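PDB 4ZCF: type III restriction-modification enzyme EcoP15I Mod subunit from Escherichia coli, which methylates the second adenine of 5'-CAGCAG-3' at N6 in one strand, using S-adenosyl-L-methionine, and joins the Res subunit in DNA restriction. Local coordinates for residues A[120-125]-A[180-185]; A[176-181]-A[205-210]; A[192-197]-A[252-257]; A[209-214]-A[243-248]. All coordinates share one frame; numbering follows the deposited sequence.

Interaction 1: residues A[120-125]-A[180-185]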
loop_
_atom_site.group_PDB
_atom_site.type_symbol
_atom_site.label_atom_id
_atom_site.label_comp_id
_atom_site.label_asym_id
_atom_site.label_seq_id
_atom_site.Cartn_x
_atom_site.Cartn_y
_atom_site.Cartn_z
ATOM N N ILE A 120 11.117 4.544 2.345
ATOM C CA ILE A 120 10.820 5.817 2.962
ATOM C C ILE A 120 10.554 5.555 4.418
ATOM O O ILE A 120 9.726 4.705 4.745
ATOM C CB ILE A 120 9.615 6.550 2.304
ATOM C CG1 ILE A 120 9.893 6.865 0.786
ATOM C CG2 ILE A 120 9.205 7.808 3.113
ATOM C CD1 ILE A 120 8.730 7.568 0.042
ATOM N N TYR A 121 11.282 6.256 5.304
ATOM C CA TYR A 121 11.013 6.251 6.735
ATOM C C TYR A 121 10.715 7.683 7.100
ATOM O O TYR A 121 11.496 8.553 6.769
ATOM C CB TYR A 121 12.172 5.718 7.613
ATOM C CG TYR A 121 11.835 5.900 9.084
ATOM C CD1 TYR A 121 10.804 5.164 9.679
ATOM C CD2 TYR A 121 12.394 6.940 9.822
ATOM C CE1 TYR A 121 10.402 5.406 10.988
ATOM C CE2 TYR A 121 11.961 7.220 11.117
ATOM C CZ TYR A 121 10.988 6.428 11.704
ATOM O OH TYR A 121 10.575 6.677 12.982
ATOM N N ILE A 122 9.615 7.939 7.779
ATOM C CA ILE A 122 9.278 9.295 8.232
ATOM C C ILE A 122 8.771 9.316 9.666
ATOM O O ILE A 122 8.063 8.408 10.078
ATOM C CB ILE A 122 8.372 10.159 7.279
ATOM C CG1 ILE A 122 7.126 9.426 6.783
ATOM C CG2 ILE A 122 9.171 10.814 6.169
ATOM C CD1 ILE A 122 5.924 10.405 6.490
ATOM N N ASP A 123 9.162 10.349 10.428
ATOM C CA ASP A 123 8.669 10.565 11.784
ATOM C C ASP A 123 7.918 11.908 11.734
ATOM O O ASP A 123 8.505 12.968 11.946
ATOM C CB ASP A 123 9.801 10.525 12.809
ATOM C CG ASP A 123 9.445 10.864 14.241
ATOM O OD1 ASP A 123 8.294 10.602 14.647
ATOM O OD2 ASP A 123 10.353 11.303 14.989
ATOM N N PRO A 124 6.634 11.895 11.331
ATOM C CA PRO A 124 5.907 13.158 11.210
ATOM C C PRO A 124 5.498 13.685 12.579
ATOM O O PRO A 124 5.635 12.961 13.563
ATOM C CB PRO A 124 4.698 12.771 10.358
ATOM C CG PRO A 124 4.409 11.375 10.747
ATOM C CD PRO A 124 5.769 10.748 10.986
ATOM N N PRO A 125 5.019 14.932 12.698
ATOM C CA PRO A 125 4.515 15.357 14.012
ATOM C C PRO A 125 3.270 14.519 14.336
ATOM O O PRO A 125 2.439 14.214 13.456
ATOM C CB PRO A 125 4.200 16.847 13.831
ATOM C CG PRO A 125 4.030 17.053 12.358
ATOM C CD PRO A 125 4.785 15.953 11.645
ATOM N N PRO A 180 -0.764 15.762 0.874
ATOM C CA PRO A 180 0.009 16.035 -0.344
ATOM C C PRO A 180 1.433 15.501 -0.291
ATOM O O PRO A 180 2.011 15.171 -1.333
ATOM C CB PRO A 180 -0.061 17.548 -0.460
ATOM C CG PRO A 180 -0.222 18.027 0.939
ATOM C CD PRO A 180 -1.135 17.029 1.550
ATOM N N ARG A 181 1.991 15.414 0.918
ATOM C CA ARG A 181 3.333 14.888 1.172
ATOM C C ARG A 181 3.422 13.372 0.866
ATOM O O ARG A 181 4.272 12.952 0.065
ATOM C CB ARG A 181 3.762 15.254 2.592
ATOM C CG ARG A 181 4.061 16.753 2.702
ATOM C CD ARG A 181 3.876 17.310 4.083
ATOM N NE ARG A 181 4.304 18.710 4.151
ATOM C CZ ARG A 181 3.549 19.749 3.805
ATOM N NH1 ARG A 181 2.296 19.564 3.383
ATOM N NH2 ARG A 181 4.041 20.979 3.859
ATOM N N LEU A 182 2.451 12.590 1.392
ATOM C CA LEU A 182 2.306 11.150 1.158
ATOM C C LEU A 182 1.939 10.882 -0.285
ATOM O O LEU A 182 2.394 9.887 -0.854
ATOM C CB LEU A 182 1.207 10.590 2.065
ATOM C CG LEU A 182 1.470 10.552 3.590
ATOM C CD1 LEU A 182 0.363 9.821 4.270
ATOM C CD2 LEU A 182 2.829 9.877 3.938
ATOM N N TYR A 183 1.118 11.779 -0.894
ATOM C CA TYR A 183 0.714 11.680 -2.285
ATOM C C TYR A 183 1.916 11.776 -3.216
ATOM O O TYR A 183 2.084 10.899 -4.061
ATOM C CB TYR A 183 -0.379 12.721 -2.623
ATOM C CG TYR A 183 -0.934 12.574 -4.025
ATOM C CD1 TYR A 183 -1.994 11.708 -4.293
ATOM C CD2 TYR A 183 -0.351 13.243 -5.101
ATOM C CE1 TYR A 183 -2.487 11.542 -5.592
ATOM C CE2 TYR A 183 -0.820 13.069 -6.403
ATOM C CZ TYR A 183 -1.911 12.244 -6.640
ATOM O OH TYR A 183 -2.379 12.090 -7.922
ATOM N N ILE A 184 2.754 12.817 -3.063
ATOM C CA ILE A 184 3.974 13.005 -3.882
ATOM C C ILE A 184 5.010 11.941 -3.609
ATOM O O ILE A 184 5.630 11.476 -4.549
ATOM C CB ILE A 184 4.596 14.452 -3.807
ATOM C CG1 ILE A 184 3.557 15.568 -4.176
ATOM C CG2 ILE A 184 5.888 14.569 -4.658
ATOM C CD1 ILE A 184 3.041 15.573 -5.676
ATOM N N ALA A 185 5.222 11.580 -2.322
ATOM C CA ALA A 185 6.183 10.555 -1.920
ATOM C C ALA A 185 5.898 9.245 -2.621
ATOM O O ALA A 185 6.853 8.634 -3.098
ATOM C CB ALA A 185 6.177 10.360 -0.411
#

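Interaction 2: residues A[176-181]-A[205-210]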
loop_
_atom_site.group_PDB
_atom_site.type_symbol
_atom_site.label_atom_id
_atom_site.label_comp_id
_atom_site.label_asym_id
_atom_site.label_seq_id
_atom_site.Cartn_x
_atom_site.Cartn_y
_atom_site.Cartn_z
ATOM N N THR A 176 -4.844 17.475 6.249
ATOM C CA THR A 176 -4.592 18.467 5.196
ATOM C C THR A 176 -3.072 18.617 5.047
ATOM O O THR A 176 -2.575 18.788 3.932
ATOM C CB THR A 176 -5.307 19.813 5.519
ATOM O OG1 THR A 176 -6.671 19.564 5.869
ATOM C CG2 THR A 176 -5.250 20.818 4.359
ATOM N N PHE A 177 -2.343 18.549 6.171
ATOM C CA PHE A 177 -0.886 18.645 6.204
ATOM C C PHE A 177 -0.178 17.427 5.583
ATOM O O PHE A 177 0.637 17.640 4.682
ATOM C CB PHE A 177 -0.375 18.987 7.618
ATOM C CG PHE A 177 1.127 18.867 7.816
ATOM C CD1 PHE A 177 2.005 19.698 7.129
ATOM C CD2 PHE A 177 1.655 17.933 8.698
ATOM C CE1 PHE A 177 3.381 19.575 7.297
ATOM C CE2 PHE A 177 3.028 17.799 8.851
ATOM C CZ PHE A 177 3.882 18.623 8.152
ATOM N N ILE A 178 -0.485 16.168 6.020
ATOM C CA ILE A 178 0.208 14.981 5.457
ATOM C C ILE A 178 -0.176 14.544 4.061
ATOM O O ILE A 178 0.709 14.093 3.340
ATOM C CB ILE A 178 0.387 13.753 6.408
ATOM C CG1 ILE A 178 -0.921 13.354 7.081
ATOM C CG2 ILE A 178 1.513 13.962 7.443
ATOM C CD1 ILE A 178 -1.821 12.463 6.283
ATOM N N TYR A 179 -1.492 14.560 3.707
ATOM C CA TYR A 179 -1.984 14.117 2.393
ATOM C C TYR A 179 -1.078 14.464 1.187
ATOM O O TYR A 179 -0.687 13.523 0.470
ATOM C CB TYR A 179 -3.454 14.545 2.127
ATOM C CG TYR A 179 -4.002 14.028 0.804
ATOM C CD1 TYR A 179 -3.682 14.652 -0.399
ATOM C CD2 TYR A 179 -4.792 12.880 0.751
ATOM C CE1 TYR A 179 -4.090 14.128 -1.620
ATOM C CE2 TYR A 179 -5.233 12.363 -0.468
ATOM C CZ TYR A 179 -4.879 12.994 -1.652
ATOM O OH TYR A 179 -5.280 12.508 -2.876
ATOM N N PRO A 180 -0.764 15.762 0.874
ATOM C CA PRO A 180 0.009 16.035 -0.344
ATOM C C PRO A 180 1.433 15.501 -0.291
ATOM O O PRO A 180 2.011 15.171 -1.333
ATOM C CB PRO A 180 -0.061 17.548 -0.460
ATOM C CG PRO A 180 -0.222 18.027 0.939
ATOM C CD PRO A 180 -1.135 17.029 1.550
ATOM N N ARG A 181 1.991 15.414 0.918
ATOM C CA ARG A 181 3.333 14.888 1.172
ATOM C C ARG A 181 3.422 13.372 0.866
ATOM O O ARG A 181 4.272 12.952 0.065
ATOM C CB ARG A 181 3.762 15.254 2.592
ATOM C CG ARG A 181 4.061 16.753 2.702
ATOM C CD ARG A 181 3.876 17.310 4.083
ATOM N NE ARG A 181 4.304 18.710 4.151
ATOM C CZ ARG A 181 3.549 19.749 3.805
ATOM N NH1 ARG A 181 2.296 19.564 3.383
ATOM N NH2 ARG A 181 4.041 20.979 3.859
ATOM N N SER A 205 -5.331 5.720 13.551
ATOM C CA SER A 205 -6.491 5.329 12.724
ATOM C C SER A 205 -6.693 6.232 11.520
ATOM O O SER A 205 -6.841 5.718 10.410
ATOM C CB SER A 205 -7.758 5.267 13.569
ATOM O OG SER A 205 -7.453 4.841 14.887
ATOM N N GLN A 206 -6.621 7.568 11.723
ATOM C CA GLN A 206 -6.754 8.604 10.671
ATOM C C GLN A 206 -5.686 8.517 9.599
ATOM O O GLN A 206 -6.004 8.701 8.424
ATOM C CB GLN A 206 -6.765 10.008 11.271
ATOM C CG GLN A 206 -8.067 10.344 12.010
ATOM C CD GLN A 206 -8.204 9.766 13.410
ATOM O OE1 GLN A 206 -7.287 9.154 14.002
ATOM N NE2 GLN A 206 -9.367 9.981 13.974
ATOM N N LEU A 207 -4.425 8.222 9.979
ATOM C CA LEU A 207 -3.326 8.058 9.020
ATOM C C LEU A 207 -3.482 6.763 8.264
ATOM O O LEU A 207 -3.267 6.734 7.056
ATOM C CB LEU A 207 -1.986 8.053 9.756
ATOM C CG LEU A 207 -0.728 7.642 8.979
ATOM C CD1 LEU A 207 -0.349 8.680 7.856
ATOM C CD2 LEU A 207 0.397 7.367 9.948
ATOM N N LYS A 208 -3.819 5.692 8.972
ATOM C CA LYS A 208 -4.004 4.363 8.416
ATOM C C LYS A 208 -5.100 4.401 7.376
ATOM O O LYS A 208 -4.933 3.799 6.309
ATOM C CB LYS A 208 -4.336 3.341 9.526
ATOM C CG LYS A 208 -3.142 2.543 10.021
ATOM C CD LYS A 208 -2.624 1.498 8.994
ATOM C CE LYS A 208 -3.402 0.204 8.965
ATOM N NZ LYS A 208 -4.635 0.317 8.137
ATOM N N LEU A 209 -6.192 5.153 7.663
ATOM C CA LEU A 209 -7.298 5.350 6.718
ATOM C C LEU A 209 -6.920 6.206 5.502
ATOM O O LEU A 209 -7.326 5.857 4.387
ATOM C CB LEU A 209 -8.609 5.808 7.400
ATOM C CG LEU A 209 -9.294 4.754 8.335
ATOM C CD1 LEU A 209 -10.661 5.201 8.739
ATOM C CD2 LEU A 209 -9.418 3.393 7.671
ATOM N N VAL A 210 -6.073 7.255 5.680
ATOM C CA VAL A 210 -5.576 8.071 4.549
ATOM C C VAL A 210 -4.561 7.306 3.697
ATOM O O VAL A 210 -4.477 7.544 2.494
ATOM C CB VAL A 210 -5.126 9.502 4.939
ATOM C CG1 VAL A 210 -3.700 9.537 5.442
ATOM C CG2 VAL A 210 -5.300 10.470 3.783
#

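Interaction 3: residues A[192-197]-A[252-257]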
loop_
_atom_site.group_PDB
_atom_site.type_symbol
_atom_site.label_atom_id
_atom_site.label_comp_id
_atom_site.label_asym_id
_atom_site.label_seq_id
_atom_site.Cartn_x
_atom_site.Cartn_y
_atom_site.Cartn_z
ATOM N N ASP A 192 8.588 -2.150 -6.010
ATOM C CA ASP A 192 8.992 -3.109 -4.977
ATOM C C ASP A 192 9.382 -2.396 -3.658
ATOM O O ASP A 192 9.937 -3.025 -2.769
ATOM C CB ASP A 192 10.163 -3.970 -5.523
ATOM C CG ASP A 192 11.504 -3.277 -5.732
ATOM O OD1 ASP A 192 11.538 -2.017 -5.764
ATOM O OD2 ASP A 192 12.517 -3.984 -5.865
ATOM N N GLY A 193 9.150 -1.077 -3.615
ATOM C CA GLY A 193 9.475 -0.166 -2.525
ATOM C C GLY A 193 8.431 -0.114 -1.440
ATOM O O GLY A 193 7.317 -0.621 -1.619
ATOM N N THR A 194 8.825 0.454 -0.269
ATOM C CA THR A 194 8.025 0.543 0.962
ATOM C C THR A 194 8.154 1.866 1.702
ATOM O O THR A 194 9.201 2.496 1.672
ATOM C CB THR A 194 8.389 -0.596 1.956
ATOM O OG1 THR A 194 9.805 -0.692 2.098
ATOM C CG2 THR A 194 7.811 -1.944 1.568
ATOM N N ILE A 195 7.088 2.265 2.381
ATOM C CA ILE A 195 7.032 3.419 3.266
ATOM C C ILE A 195 6.807 2.892 4.692
ATOM O O ILE A 195 6.058 1.947 4.867
ATOM C CB ILE A 195 6.004 4.526 2.838
ATOM C CG1 ILE A 195 6.049 5.745 3.804
ATOM C CG2 ILE A 195 4.577 3.973 2.667
ATOM C CD1 ILE A 195 5.493 7.046 3.285
ATOM N N PHE A 196 7.486 3.484 5.685
ATOM C CA PHE A 196 7.401 3.231 7.137
ATOM C C PHE A 196 7.040 4.594 7.788
ATOM O O PHE A 196 7.677 5.603 7.478
ATOM C CB PHE A 196 8.769 2.727 7.640
ATOM C CG PHE A 196 9.144 1.302 7.289
ATOM C CD1 PHE A 196 9.530 0.963 6.004
ATOM C CD2 PHE A 196 9.123 0.302 8.255
ATOM C CE1 PHE A 196 9.869 -0.361 5.677
ATOM C CE2 PHE A 196 9.489 -1.015 7.935
ATOM C CZ PHE A 196 9.879 -1.333 6.649
ATOM N N ILE A 197 5.955 4.653 8.600
ATOM C CA ILE A 197 5.471 5.886 9.250
ATOM C C ILE A 197 5.274 5.703 10.733
ATOM O O ILE A 197 4.379 4.957 11.141
ATOM C CB ILE A 197 4.192 6.505 8.610
ATOM C CG1 ILE A 197 4.203 6.442 7.063
ATOM C CG2 ILE A 197 3.958 7.954 9.132
ATOM C CD1 ILE A 197 2.896 6.823 6.380
ATOM N N GLU A 252 2.352 -6.764 -5.262
ATOM C CA GLU A 252 2.712 -7.805 -6.226
ATOM C C GLU A 252 4.204 -7.791 -6.517
ATOM O O GLU A 252 4.797 -8.853 -6.690
ATOM C CB GLU A 252 1.933 -7.605 -7.542
ATOM C CG GLU A 252 0.419 -7.530 -7.388
ATOM C CD GLU A 252 -0.289 -8.860 -7.195
ATOM O OE1 GLU A 252 -0.428 -9.610 -8.190
ATOM O OE2 GLU A 252 -0.724 -9.142 -6.055
ATOM N N GLN A 253 4.819 -6.597 -6.567
ATOM C CA GLN A 253 6.248 -6.468 -6.868
ATOM C C GLN A 253 7.115 -6.507 -5.618
ATOM O O GLN A 253 8.340 -6.594 -5.703
ATOM C CB GLN A 253 6.530 -5.230 -7.740
ATOM C CG GLN A 253 5.882 -5.283 -9.139
ATOM C CD GLN A 253 6.312 -6.495 -9.929
ATOM O OE1 GLN A 253 5.493 -7.281 -10.402
ATOM N NE2 GLN A 253 7.598 -6.711 -10.047
ATOM N N LEU A 254 6.470 -6.504 -4.462
ATOM C CA LEU A 254 7.121 -6.573 -3.170
ATOM C C LEU A 254 7.674 -7.976 -2.933
ATOM O O LEU A 254 6.988 -8.983 -3.151
ATOM C CB LEU A 254 6.127 -6.177 -2.061
ATOM C CG LEU A 254 6.636 -6.222 -0.611
ATOM C CD1 LEU A 254 7.680 -5.135 -0.326
ATOM C CD2 LEU A 254 5.477 -6.132 0.350
ATOM N N ILE A 255 8.926 -8.032 -2.485
ATOM C CA ILE A 255 9.607 -9.281 -2.147
ATOM C C ILE A 255 8.756 -10.030 -1.112
ATOM O O ILE A 255 8.245 -9.431 -0.156
ATOM C CB ILE A 255 11.084 -9.029 -1.740
ATOM C CG1 ILE A 255 11.910 -10.310 -1.792
ATOM C CG2 ILE A 255 11.213 -8.264 -0.432
ATOM C CD1 ILE A 255 13.341 -10.087 -2.064
ATOM N N SER A 256 8.494 -11.300 -1.410
ATOM C CA SER A 256 7.620 -12.177 -0.631
ATOM C C SER A 256 8.000 -12.381 0.859
ATOM O O SER A 256 7.117 -12.619 1.682
ATOM C CB SER A 256 7.463 -13.512 -1.349
ATOM O OG SER A 256 8.710 -14.183 -1.398
ATOM N N GLU A 257 9.292 -12.230 1.188
ATOM C CA GLU A 257 9.890 -12.485 2.490
ATOM C C GLU A 257 10.929 -11.437 2.888
ATOM O O GLU A 257 11.697 -10.959 2.040
ATOM C CB GLU A 257 10.610 -13.830 2.367
ATOM C CG GLU A 257 10.945 -14.578 3.642
ATOM C CD GLU A 257 11.624 -15.912 3.372
ATOM O OE1 GLU A 257 11.752 -16.301 2.188
ATOM O OE2 GLU A 257 12.026 -16.575 4.354
#

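Interaction 4: residues A[209-214]-A[243-248]. With MN (manganese (II) ion), chain G.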
loop_
_atom_site.group_PDB
_atom_site.type_symbol
_atom_site.label_atom_id
_atom_site.label_comp_id
_atom_site.label_asym_id
_atom_site.label_seq_id
_atom_site.Cartn_x
_atom_site.Cartn_y
_atom_site.Cartn_z
ATOM N N LEU A 209 -6.192 5.153 7.663
ATOM C CA LEU A 209 -7.298 5.350 6.718
ATOM C C LEU A 209 -6.920 6.206 5.502
ATOM O O LEU A 209 -7.326 5.857 4.387
ATOM C CB LEU A 209 -8.609 5.808 7.400
ATOM C CG LEU A 209 -9.294 4.754 8.335
ATOM C CD1 LEU A 209 -10.661 5.201 8.739
ATOM C CD2 LEU A 209 -9.418 3.393 7.671
ATOM N N VAL A 210 -6.073 7.255 5.680
ATOM C CA VAL A 210 -5.576 8.071 4.549
ATOM C C VAL A 210 -4.561 7.306 3.697
ATOM O O VAL A 210 -4.477 7.544 2.494
ATOM C CB VAL A 210 -5.126 9.502 4.939
ATOM C CG1 VAL A 210 -3.700 9.537 5.442
ATOM C CG2 VAL A 210 -5.300 10.470 3.783
ATOM N N CYS A 211 -3.818 6.359 4.307
ATOM C CA CYS A 211 -2.848 5.516 3.601
ATOM C C CYS A 211 -3.558 4.509 2.750
ATOM O O CYS A 211 -3.060 4.124 1.688
ATOM C CB CYS A 211 -1.902 4.838 4.576
ATOM S SG CYS A 211 -0.540 5.881 5.116
ATOM N N ASP A 212 -4.729 4.068 3.229
ATOM C CA ASP A 212 -5.639 3.192 2.504
ATOM C C ASP A 212 -6.072 3.922 1.240
ATOM O O ASP A 212 -5.922 3.375 0.161
ATOM C CB ASP A 212 -6.833 2.790 3.381
ATOM C CG ASP A 212 -6.531 1.740 4.456
ATOM O OD1 ASP A 212 -5.477 1.074 4.362
ATOM O OD2 ASP A 212 -7.385 1.549 5.369
ATOM N N GLU A 213 -6.442 5.205 1.359
ATOM C CA GLU A 213 -6.827 6.059 0.232
ATOM C C GLU A 213 -5.714 6.216 -0.799
ATOM O O GLU A 213 -5.923 5.861 -1.965
ATOM C CB GLU A 213 -7.258 7.453 0.754
ATOM C CG GLU A 213 -8.690 7.837 0.438
ATOM C CD GLU A 213 -8.872 8.323 -0.979
ATOM O OE1 GLU A 213 -8.184 9.298 -1.365
ATOM O OE2 GLU A 213 -9.679 7.709 -1.714
ATOM N N ILE A 214 -4.531 6.747 -0.366
ATOM C CA ILE A 214 -3.355 7.016 -1.206
ATOM C C ILE A 214 -2.686 5.743 -1.755
ATOM O O ILE A 214 -2.252 5.753 -2.909
ATOM C CB ILE A 214 -2.350 8.019 -0.478
ATOM C CG1 ILE A 214 -2.990 9.392 -0.228
ATOM C CG2 ILE A 214 -0.962 8.177 -1.157
ATOM C CD1 ILE A 214 -2.665 9.962 1.109
ATOM N N TYR A 243 3.524 3.263 17.232
ATOM C CA TYR A 243 3.453 2.406 16.052
ATOM C C TYR A 243 4.336 2.836 14.905
ATOM O O TYR A 243 4.824 3.948 14.869
ATOM C CB TYR A 243 1.981 2.311 15.555
ATOM C CG TYR A 243 0.938 2.109 16.641
ATOM C CD1 TYR A 243 0.557 0.831 17.039
ATOM C CD2 TYR A 243 0.315 3.196 17.250
ATOM C CE1 TYR A 243 -0.382 0.638 18.055
ATOM C CE2 TYR A 243 -0.632 3.014 18.267
ATOM C CZ TYR A 243 -0.992 1.731 18.649
ATOM O OH TYR A 243 -1.922 1.531 19.641
ATOM N N ILE A 244 4.513 1.933 13.960
ATOM C CA ILE A 244 5.197 2.094 12.681
ATOM C C ILE A 244 4.287 1.390 11.650
ATOM O O ILE A 244 4.219 0.160 11.640
ATOM C CB ILE A 244 6.673 1.585 12.662
ATOM C CG1 ILE A 244 7.481 2.174 13.885
ATOM C CG2 ILE A 244 7.348 1.906 11.290
ATOM C CD1 ILE A 244 8.946 1.781 14.085
ATOM N N ILE A 245 3.517 2.186 10.869
ATOM C CA ILE A 245 2.658 1.682 9.799
ATOM C C ILE A 245 3.540 1.454 8.550
ATOM O O ILE A 245 4.440 2.237 8.294
ATOM C CB ILE A 245 1.364 2.510 9.528
ATOM C CG1 ILE A 245 1.598 3.670 8.594
ATOM C CG2 ILE A 245 0.630 2.949 10.809
ATOM C CD1 ILE A 245 0.331 4.100 7.930
ATOM N N VAL A 246 3.346 0.337 7.840
ATOM C CA VAL A 246 4.171 -0.030 6.679
ATOM C C VAL A 246 3.265 -0.275 5.462
ATOM O O VAL A 246 2.238 -0.943 5.586
ATOM C CB VAL A 246 5.079 -1.260 7.003
ATOM C CG1 VAL A 246 6.059 -1.553 5.883
ATOM C CG2 VAL A 246 5.823 -1.080 8.319
ATOM N N TYR A 247 3.604 0.315 4.318
ATOM C CA TYR A 247 2.864 0.144 3.063
ATOM C C TYR A 247 3.876 -0.066 1.948
ATOM O O TYR A 247 5.046 0.247 2.098
ATOM C CB TYR A 247 1.948 1.360 2.740
ATOM C CG TYR A 247 0.618 1.395 3.473
ATOM C CD1 TYR A 247 0.553 1.703 4.830
ATOM C CD2 TYR A 247 -0.578 1.138 2.807
ATOM C CE1 TYR A 247 -0.657 1.701 5.517
ATOM C CE2 TYR A 247 -1.797 1.131 3.487
ATOM C CZ TYR A 247 -1.831 1.435 4.838
ATOM O OH TYR A 247 -3.022 1.500 5.515
ATOM N N THR A 248 3.421 -0.634 0.849
ATOM C CA THR A 248 4.215 -0.911 -0.338
ATOM C C THR A 248 3.606 -0.142 -1.508
ATOM O O THR A 248 2.455 0.292 -1.403
ATOM C CB THR A 248 4.338 -2.433 -0.546
ATOM O OG1 THR A 248 5.187 -2.706 -1.655
ATOM C CG2 THR A 248 3.008 -3.123 -0.712
HETATM MN MN MN G . -11.655 7.909 -2.993
#

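Interaction 1: residues A[120-125]-A[180-185]
Strand 117-122, which runs straight into the DPPY motif (residues 123-126) of N6-adenine methyltransferases, rests on helix 171-188 through Ile120 and Ile122, which meet Ala185 and Leu182. Strand, helix and the neighbouring parallel strand 193-199 form a beta-alpha-beta crossover of the Rossmann-like methyltransferase fold. Ile120 keeps its longer branch beside the backbone N and anti to the carbonyl carbon (chi1 -61°). With the next torsion extended, its CD1 reaches straight out to the helix and stops 3.8 Å from Ala185 CB. Alanine suits this place because a single methyl lets the isoleucine tip come close to the helix backbone. Two residues on, Ile122 CD1 touches Leu182 CD2 at 4.0 Å, the two side chains crossing obliquely so that one branch end of each meets the other. Phe440 packs against Ile120, Ile122 and Ala185, enclosing the pair further. Between the isoleucines, Tyr121 faces the other side of the sheet, where its hydroxyl bonds to Ser198. The motif beyond is predicted to bind S-adenosyl methionine, and Asp123 in it makes a salt bridge to Lys418. Every atom carrying the contact is buried carbon, while the strand's backbone polar groups are bonded to neighbouring strands; helix and strand are thus matched by shape and dispersion forces, with no directional bond between them.

Interaction 2: residues A[176-181]-A[205-210]
Val210 has CG1 placed between its backbone N and carbonyl carbon (chi1 84°) and CG2 anti to the N, so its two methyls spread apart toward different residues of helix 171-188. Ile178 answers with its own longer branch between N and carbonyl carbon (chi1 50°), which swings CD1 out to meet Val210 CG1 at 3.6 Å. The other methyl, Val210 CG2, comes up to Tyr179 CD2 at 3.9 Å, at the edge of the ring and near its plane. Leu207, one turn before Val210, brings CD1 to a looser 4.4 Å from Ile178 CD1. Branched aliphatic residues fit this seam because each offers two methyl groups to fill the space between axes 11.1 Å apart. The helices run in roughly the same direction, crossing at -32°, as two members of the helical layer on one face of the methyltransferase's Rossmann-like sheet. Helix 171-188 is kinked here: Pro180 has no N-H to give to the turn before, and the backbone N of Arg181 makes no such bond either. Phe177 O, the acceptor that an unbroken helix would pair with that N, instead takes a weak bond from Arg181 NH1 at 2.9 Å. One face of the guanidinium lies against Phe177 CE1, and its other nitrogens are held by Asp101 and Asn102. On helix 204-215, Ser205, Gln206, Lys208 and Leu209 pack against the same helix of the second subunit.

Interaction 3: residues A[192-197]-A[252-257]
Leu254 and Thr194 meet with their side chains at about a right angle, Leu254 CD1 lying 3.7 Å from Thr194 CG2. Leu254 carries CG anti to its backbone N (chi1 179°), and this places CG so that CD1 turns in toward the start of strand 193-199, where it also comes within 3.9 Å of Asp192 O. Threonine suits the place: its methyl makes the apolar touch and its branched beta carbon fits an extended backbone. At the corner of the chain, Asp192 presents only its CB, which sits 3.2 Å from Gln253 O. Its carboxylate leads away from residues 252-257 and forms a salt bridge with Arg190. Gln253 behaves in the same way, its CB standing 4.1 Å from Asp192 N while the bent chain carries the amide off to the exposed side. The chains are therefore close, with Asp192 CA and Leu254 CA 4.3 Å apart, but they are joined by van der Waals contact alone. Leu254 packs on Thr248 as well, and Ile255 O accepts a hydrogen bond from Asn236 of the second subunit, while Ser256 lies against a phosphate of the bound DNA. Geometrically this is an irregular connection, following strand 241-248, folded back over the N-terminal end of the antiparallel neighbour 193-199, at the end of the Rossmann-like sheet remote from the DPPY motif.

Interaction 4: residues A[209-214]-A[243-248]
Cys211 and Tyr247 form the tight part of this contact, where helix 204-215 runs nearly parallel to strand 241-248. Tyr247 holds its ring beside the backbone N, anti to the carbonyl carbon (chi1 -80°), and slides one face under the cysteine. Cys211 CB stands 3.7 Å from the ring centroid, 23° off the normal, in a CH-pi contact. Its SG, 4.6 Å from the same centroid, adds a sulfur-aromatic contact over that face and also touches Ile245 CD1 at 3.4 Å. Cysteine fits because it is small enough to let the helix approach, yet polarisable. The solvent side is more open and polar: Tyr247 OH donates at 2.7 Å to Asp212 OD1, which lies at the ring's edge, the hydroxyl approaching from above the carboxylate plane, 50° out of it. Asp212 is partly exposed, as is Glu213, which takes no part in the strand contact and binds a manganese ion through OE2 at 2.4 Å. A phenylalanine in place of Tyr247 would keep the ring under Cys211 but would probably leave Asp212 OD1 without its hydroxyl mate and the carboxylate freer to turn. Tyrosine thus joins two environments, an apolar face against the helix's Cys211 and a hydroxyl at the polar rim. Together with a long, weak ion pair from Lys208, that hydroxyl bond would be expected to favour the charged form of Asp212.

In the fold
All four contacts belong to the methyltransferase core, around neighbouring strands 117-122, 193-199 and 241-248 of one mixed sheet. Interactions 1 and 2 share helix 171-188, their centres about 9 Å apart; interactions 2 and 4 share helix 204-215, about 8 Å apart. Leu182 CD1 bridges them, reaching Leu207, Val210 and Cys211. Interaction 3, about 12 Å from interaction 4 between centres, lies at the end of strand 193-199 remote from the predicted cofactor motif. Along the chain, 2 begins on the helix where 1 ends, its segments alternate with those of 3, and 4 falls within 3's span. Helices 171-188 and 204-215 thus pack over these strands, the first on the strand leading to the cofactor motif, the second also meeting the second subunit.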